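Local coordinates for guanine deaminase (Escherichia coli, PDB 6OHB), which catalyses the zinc-dependent hydrolytic deamination of guanine to xanthine and ammonia in purine degradation, at residues Gln87-Gly92 with Arg120-Phe125; Thr135-Val140 with Lys369-Asp374. All coordinates share one frame; numbering follows the deposited sequence.

Interaction 1: Gln87-Gly92 with Arg120-Phe125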
loop_
_atom_site.group_PDB
_atom_site.type_symbol
_atom_site.label_atom_id
_atom_site.label_comp_id
_atom_site.label_asym_id
_atom_site.label_seq_id
_atom_site.Cartn_x
_atom_site.Cartn_y
_atom_site.Cartn_z
ATOM N N GLN A 87 -8.100 3.280 -18.519
ATOM C CA GLN A 87 -8.313 4.005 -17.272
ATOM C C GLN A 87 -7.027 4.310 -16.515
ATOM O O GLN A 87 -7.099 4.723 -15.349
ATOM C CB GLN A 87 -9.259 3.216 -16.359
ATOM C CG GLN A 87 -10.707 3.201 -16.817
ATOM C CD GLN A 87 -11.597 2.426 -15.874
ATOM O OE1 GLN A 87 -11.171 2.035 -14.786
ATOM N NE2 GLN A 87 -12.843 2.210 -16.277
ATOM N N SER A 88 -5.856 4.128 -17.134
ATOM C CA SER A 88 -4.600 4.294 -16.410
ATOM C C SER A 88 -4.429 5.718 -15.885
ATOM O O SER A 88 -3.891 5.920 -14.791
ATOM C CB SER A 88 -3.426 3.912 -17.312
ATOM O OG SER A 88 -3.513 2.559 -17.728
ATOM N N GLU A 89 -4.892 6.714 -16.638
ATOM C CA GLU A 89 -4.676 8.114 -16.291
ATOM C C GLU A 89 -5.709 8.669 -15.317
ATOM O O GLU A 89 -5.568 9.817 -14.882
ATOM C CB GLU A 89 -4.656 8.973 -17.564
ATOM C CG GLU A 89 -5.992 9.062 -18.286
ATOM C CD GLU A 89 -6.147 8.015 -19.378
ATOM O OE1 GLU A 89 -5.765 6.844 -19.152
ATOM O OE2 GLU A 89 -6.652 8.365 -20.466
ATOM N N MET A 90 -6.720 7.885 -14.951
ATOM C CA MET A 90 -7.836 8.397 -14.164
ATOM C C MET A 90 -7.375 8.916 -12.807
ATOM O O MET A 90 -6.768 8.184 -12.019
ATOM C CB MET A 90 -8.887 7.303 -13.982
ATOM C CG MET A 90 -10.313 7.824 -13.935
ATOM S SD MET A 90 -11.465 6.664 -13.175
ATOM C CE MET A 90 -10.908 5.133 -13.875
ATOM N N VAL A 91 -7.676 10.182 -12.535
ATOM C CA VAL A 91 -7.444 10.801 -11.235
ATOM C C VAL A 91 -8.805 11.148 -10.649
ATOM O O VAL A 91 -9.567 11.920 -11.244
ATOM C CB VAL A 91 -6.556 12.048 -11.346
ATOM C CG1 VAL A 91 -6.369 12.696 -9.972
ATOM C CG2 VAL A 91 -5.216 11.693 -11.968
ATOM N N GLY A 92 -9.117 10.574 -9.494
ATOM C CA GLY A 92 -10.398 10.784 -8.853
ATOM C C GLY A 92 -10.315 11.731 -7.672
ATOM O O GLY A 92 -9.279 11.854 -7.024
ATOM N N ARG A 120 -3.850 3.825 -29.446
ATOM C CA ARG A 120 -2.609 3.101 -29.714
ATOM C C ARG A 120 -1.543 3.442 -28.676
ATOM O O ARG A 120 -0.880 2.549 -28.121
ATOM C CB ARG A 120 -2.115 3.416 -31.126
ATOM N N GLU A 121 -1.354 4.740 -28.420
ATOM C CA GLU A 121 -0.373 5.177 -27.431
ATOM C C GLU A 121 -0.643 4.542 -26.068
ATOM O O GLU A 121 0.264 3.986 -25.430
ATOM C CB GLU A 121 -0.387 6.705 -27.333
ATOM C CG GLU A 121 0.765 7.299 -26.543
ATOM C CD GLU A 121 0.596 8.789 -26.288
ATOM O OE1 GLU A 121 -0.294 9.402 -26.917
ATOM O OE2 GLU A 121 1.341 9.347 -25.452
ATOM N N MET A 122 -1.898 4.590 -25.617
ATOM C CA MET A 122 -2.215 4.055 -24.303
ATOM C C MET A 122 -2.207 2.533 -24.290
ATOM O O MET A 122 -1.975 1.939 -23.236
ATOM C CB MET A 122 -3.567 4.583 -23.828
ATOM C CG MET A 122 -3.594 6.099 -23.623
ATOM S SD MET A 122 -2.191 6.722 -22.670
ATOM C CE MET A 122 -2.625 6.173 -21.019
ATOM N N SER A 123 -2.409 1.890 -25.439
ATOM C CA SER A 123 -2.284 0.439 -25.502
ATOM C C SER A 123 -0.839 0.016 -25.281
ATOM O O SER A 123 -0.563 -0.925 -24.517
ATOM C CB SER A 123 -2.794 -0.064 -26.853
ATOM N N ALA A 124 0.095 0.716 -25.931
ATOM C CA ALA A 124 1.513 0.468 -25.678
ATOM C C ALA A 124 1.861 0.718 -24.213
ATOM O O ALA A 124 2.543 -0.097 -23.576
ATOM C CB ALA A 124 2.377 1.331 -26.600
ATOM N N PHE A 125 1.392 1.844 -23.659
ATOM C CA PHE A 125 1.668 2.154 -22.254
ATOM C C PHE A 125 1.126 1.072 -21.323
ATOM O O PHE A 125 1.792 0.677 -20.356
ATOM C CB PHE A 125 1.070 3.520 -21.893
ATOM C CG PHE A 125 1.230 3.896 -20.444
ATOM C CD1 PHE A 125 2.339 4.600 -20.018
ATOM C CD2 PHE A 125 0.268 3.548 -19.509
ATOM C CE1 PHE A 125 2.492 4.948 -18.683
ATOM C CE2 PHE A 125 0.419 3.891 -18.174
ATOM C CZ PHE A 125 1.533 4.592 -17.763
#

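Interaction 2: Thr135-Val140 with Lys369-Asp374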
loop_
_atom_site.group_PDB
_atom_site.type_symbol
_atom_site.label_atom_id
_atom_site.label_comp_id
_atom_site.label_asym_id
_atom_site.label_seq_id
_atom_site.Cartn_x
_atom_site.Cartn_y
_atom_site.Cartn_z
ATOM N N THR A 135 3.106 -9.002 -14.696
ATOM C CA THR A 135 1.842 -9.562 -15.157
ATOM C C THR A 135 2.002 -10.024 -16.601
ATOM O O THR A 135 2.249 -9.207 -17.494
ATOM C CB THR A 135 0.733 -8.514 -15.047
ATOM O OG1 THR A 135 0.515 -8.195 -13.669
ATOM C CG2 THR A 135 -0.558 -9.021 -15.662
ATOM N N THR A 136 1.854 -11.327 -16.845
ATOM C CA THR A 136 2.012 -11.821 -18.204
ATOM C C THR A 136 0.698 -12.244 -18.831
ATOM O O THR A 136 0.630 -12.377 -20.056
ATOM C CB THR A 136 2.987 -13.011 -18.255
ATOM O OG1 THR A 136 2.535 -14.055 -17.384
ATOM C CG2 THR A 136 4.392 -12.587 -17.847
ATOM N N THR A 137 -0.346 -12.414 -18.027
ATOM C CA THR A 137 -1.670 -12.740 -18.526
ATOM C C THR A 137 -2.683 -11.904 -17.770
ATOM O O THR A 137 -2.636 -11.834 -16.537
ATOM C CB THR A 137 -1.969 -14.229 -18.354
ATOM O OG1 THR A 137 -1.300 -14.963 -19.386
ATOM C CG2 THR A 137 -3.470 -14.497 -18.407
ATOM N N ALA A 138 -3.589 -11.269 -18.506
ATOM C CA ALA A 138 -4.608 -10.439 -17.895
ATOM C C ALA A 138 -5.940 -10.661 -18.592
ATOM O O ALA A 138 -5.998 -10.930 -19.794
ATOM C CB ALA A 138 -4.234 -8.948 -17.941
ATOM N N LEU A 139 -7.009 -10.554 -17.812
ATOM C CA LEU A 139 -8.368 -10.475 -18.329
ATOM C C LEU A 139 -8.745 -8.999 -18.279
ATOM O O LEU A 139 -8.833 -8.412 -17.196
ATOM C CB LEU A 139 -9.309 -11.347 -17.502
ATOM C CG LEU A 139 -10.813 -11.142 -17.674
ATOM C CD1 LEU A 139 -11.234 -11.353 -19.123
ATOM C CD2 LEU A 139 -11.575 -12.072 -16.738
ATOM N N VAL A 140 -8.927 -8.391 -19.448
ATOM C CA VAL A 140 -8.852 -6.945 -19.609
ATOM C C VAL A 140 -10.198 -6.422 -20.089
ATOM O O VAL A 140 -10.712 -6.870 -21.120
ATOM C CB VAL A 140 -7.746 -6.542 -20.601
ATOM C CG1 VAL A 140 -7.669 -5.026 -20.705
ATOM C CG2 VAL A 140 -6.404 -7.131 -20.194
ATOM N N LYS A 369 -6.116 -20.792 -12.979
ATOM C CA LYS A 369 -7.238 -21.706 -12.794
ATOM C C LYS A 369 -8.572 -20.970 -12.825
ATOM O O LYS A 369 -9.539 -21.453 -13.429
ATOM C CB LYS A 369 -7.074 -22.458 -11.475
ATOM C CG LYS A 369 -8.290 -23.252 -11.055
ATOM C CD LYS A 369 -8.333 -24.588 -11.743
ATOM C CE LYS A 369 -9.299 -25.517 -11.028
ATOM N NZ LYS A 369 -9.175 -25.382 -9.545
ATOM N N SER A 370 -8.652 -19.804 -12.170
ATOM C CA SER A 370 -9.893 -19.034 -12.213
ATOM C C SER A 370 -10.222 -18.595 -13.634
ATOM O O SER A 370 -11.400 -18.474 -13.989
ATOM C CB SER A 370 -9.809 -17.818 -11.284
ATOM O OG SER A 370 -9.206 -16.710 -11.935
ATOM N N LEU A 371 -9.205 -18.374 -14.463
ATOM C CA LEU A 371 -9.414 -18.038 -15.865
ATOM C C LEU A 371 -9.517 -19.270 -16.759
ATOM O O LEU A 371 -9.681 -19.120 -17.974
ATOM C CB LEU A 371 -8.290 -17.124 -16.360
ATOM C CG LEU A 371 -8.207 -15.777 -15.630
ATOM C CD1 LEU A 371 -7.213 -14.842 -16.306
ATOM C CD2 LEU A 371 -9.587 -15.128 -15.527
ATOM N N GLY A 372 -9.404 -20.472 -16.194
ATOM C CA GLY A 372 -9.433 -21.686 -16.992
ATOM C C GLY A 372 -8.234 -21.872 -17.897
ATOM O O GLY A 372 -8.365 -22.466 -18.973
ATOM N N LEU A 373 -7.065 -21.378 -17.491
ATOM C CA LEU A 373 -5.849 -21.485 -18.289
ATOM C C LEU A 373 -4.742 -22.237 -17.567
ATOM O O LEU A 373 -3.593 -22.204 -18.020
ATOM C CB LEU A 373 -5.341 -20.097 -18.692
ATOM C CG LEU A 373 -6.226 -19.196 -19.551
ATOM C CD1 LEU A 373 -5.623 -17.799 -19.629
ATOM C CD2 LEU A 373 -6.394 -19.789 -20.942
ATOM N N ASP A 374 -5.051 -22.896 -16.446
ATOM C CA ASP A 374 -4.036 -23.592 -15.660
ATOM C C ASP A 374 -3.409 -24.767 -16.406
ATOM O O ASP A 374 -2.374 -25.278 -15.959
ATOM C CB ASP A 374 -4.629 -24.077 -14.336
ATOM C CG ASP A 374 -5.864 -24.933 -14.527
ATOM O OD1 ASP A 374 -6.857 -24.418 -15.090
ATOM O OD2 ASP A 374 -5.837 -26.117 -14.113
#

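Interaction 1: Gln87-Gly92 with Arg120-Phe125
Ser88 and Glu89 meet Met122 and Phe125 in a small buried contact, with 123 Å² covered in all and no hydrogen bond between the segments. Packing is closest at two points. Ser88 CB lies 3.9 Å from Phe125 CE2, approaching the ring obliquely, and Glu89 OE1 lies 3.7 Å from the methyl CE of Met122. That methyl reaches the carboxylate because the Met122 chain bends at both chi2 and chi3 (-48° and -74°). The same oxygen is hydrogen-bonded to Tyr113 OH while OE2 bonds to Tyr118 OH, two bonds that probably fix the rotation of the buried carboxylate. Ser88 and Glu89 are the central pair of a type I beta turn, Gln87 to Met90, in the loop that follows the first strand of the amidohydrolase barrel; Gln87 probably contributes to the substrate site, as in related enzymes. Ser88 to Met122 is looser, CB to CE 4.4 Å. Phe125 marks the more open side: the residue is partly exposed, and its ring comes nearest the loop with CE2. Leu401 of the second subunit packs on both Met122 and Phe125, and Arg402 NE of that subunit hydrogen-bonds to Ser88 O.

Interaction 2: Thr135-Val140 with Lys369-Asp374
No ring, amide or carboxylate takes part where Thr137 and Leu139 meet Leu371 and Leu373; methyl groups do all the touching, and the flat groups stand beside them on strand 233-238. There Trp233 touches the Leu373 side chain and gives its NE1 hydrogen bond to Leu371 O, while His235 touches Leu139. Within the contact, Leu371 is the shared partner and its fork spans two strand positions. Its CD2 meets Leu139 CD2 at 3.8 Å, the closest approach, and its CD1 comes within 4.3 Å of Thr137 CG2. The same threonine methyl also lies 4.1 Å from Leu373 CD1, the two side chains passing at a slant. Thr137 sends CG2 toward the leucines while its OG1, beside the backbone N (chi1 -78°), hydrogen-bonds to Arg162 O, so that the buried hydroxyl is satisfied away from the apolar cluster. In Leu139, CG anti to the backbone N (chi1 166°) helps bring CD2 against Leu371.

Leu371 and Leu373 both point toward the strand from either side of Gly372, whose positive phi (68°) ends helix 365-370 in a Schellman motif; Gly372 N bonds to Lys369 O at 2.9 Å. Leu371 also touches Val79 and Thr81 of strand 73-84, and Leu373 touches Ile164. Side chains from several barrel strands thus converge on one turn, consistent with a plug across the N-terminal end of the amidohydrolase (beta/alpha)8 barrel, beneath the zinc site at the opposite, C-terminal end of the strands.

Overall arrangement
After the N-terminal strands 8-12 to 67-70, the chain runs along strand 73-84, which carries His82 and His84 of the zinc site, into segment 87-92. Interaction 1 closes the next excursion, a 27-residue loop that includes helix 98-111, by bringing that segment against helix 116-132. This helix leads almost directly into strand 135-141, where interaction 2 opens; it closes 228 residues later, after the chain has passed through strands 164-169 to 321-324. The two contacts follow in series, neither enclosing nor crossing the other. Interaction 1 joins a loop probably bordering the substrate site to an outer helix near the second subunit; interaction 2 ties strand 135-141 to the end of helix 365-370, probably at the barrel's N-terminal end.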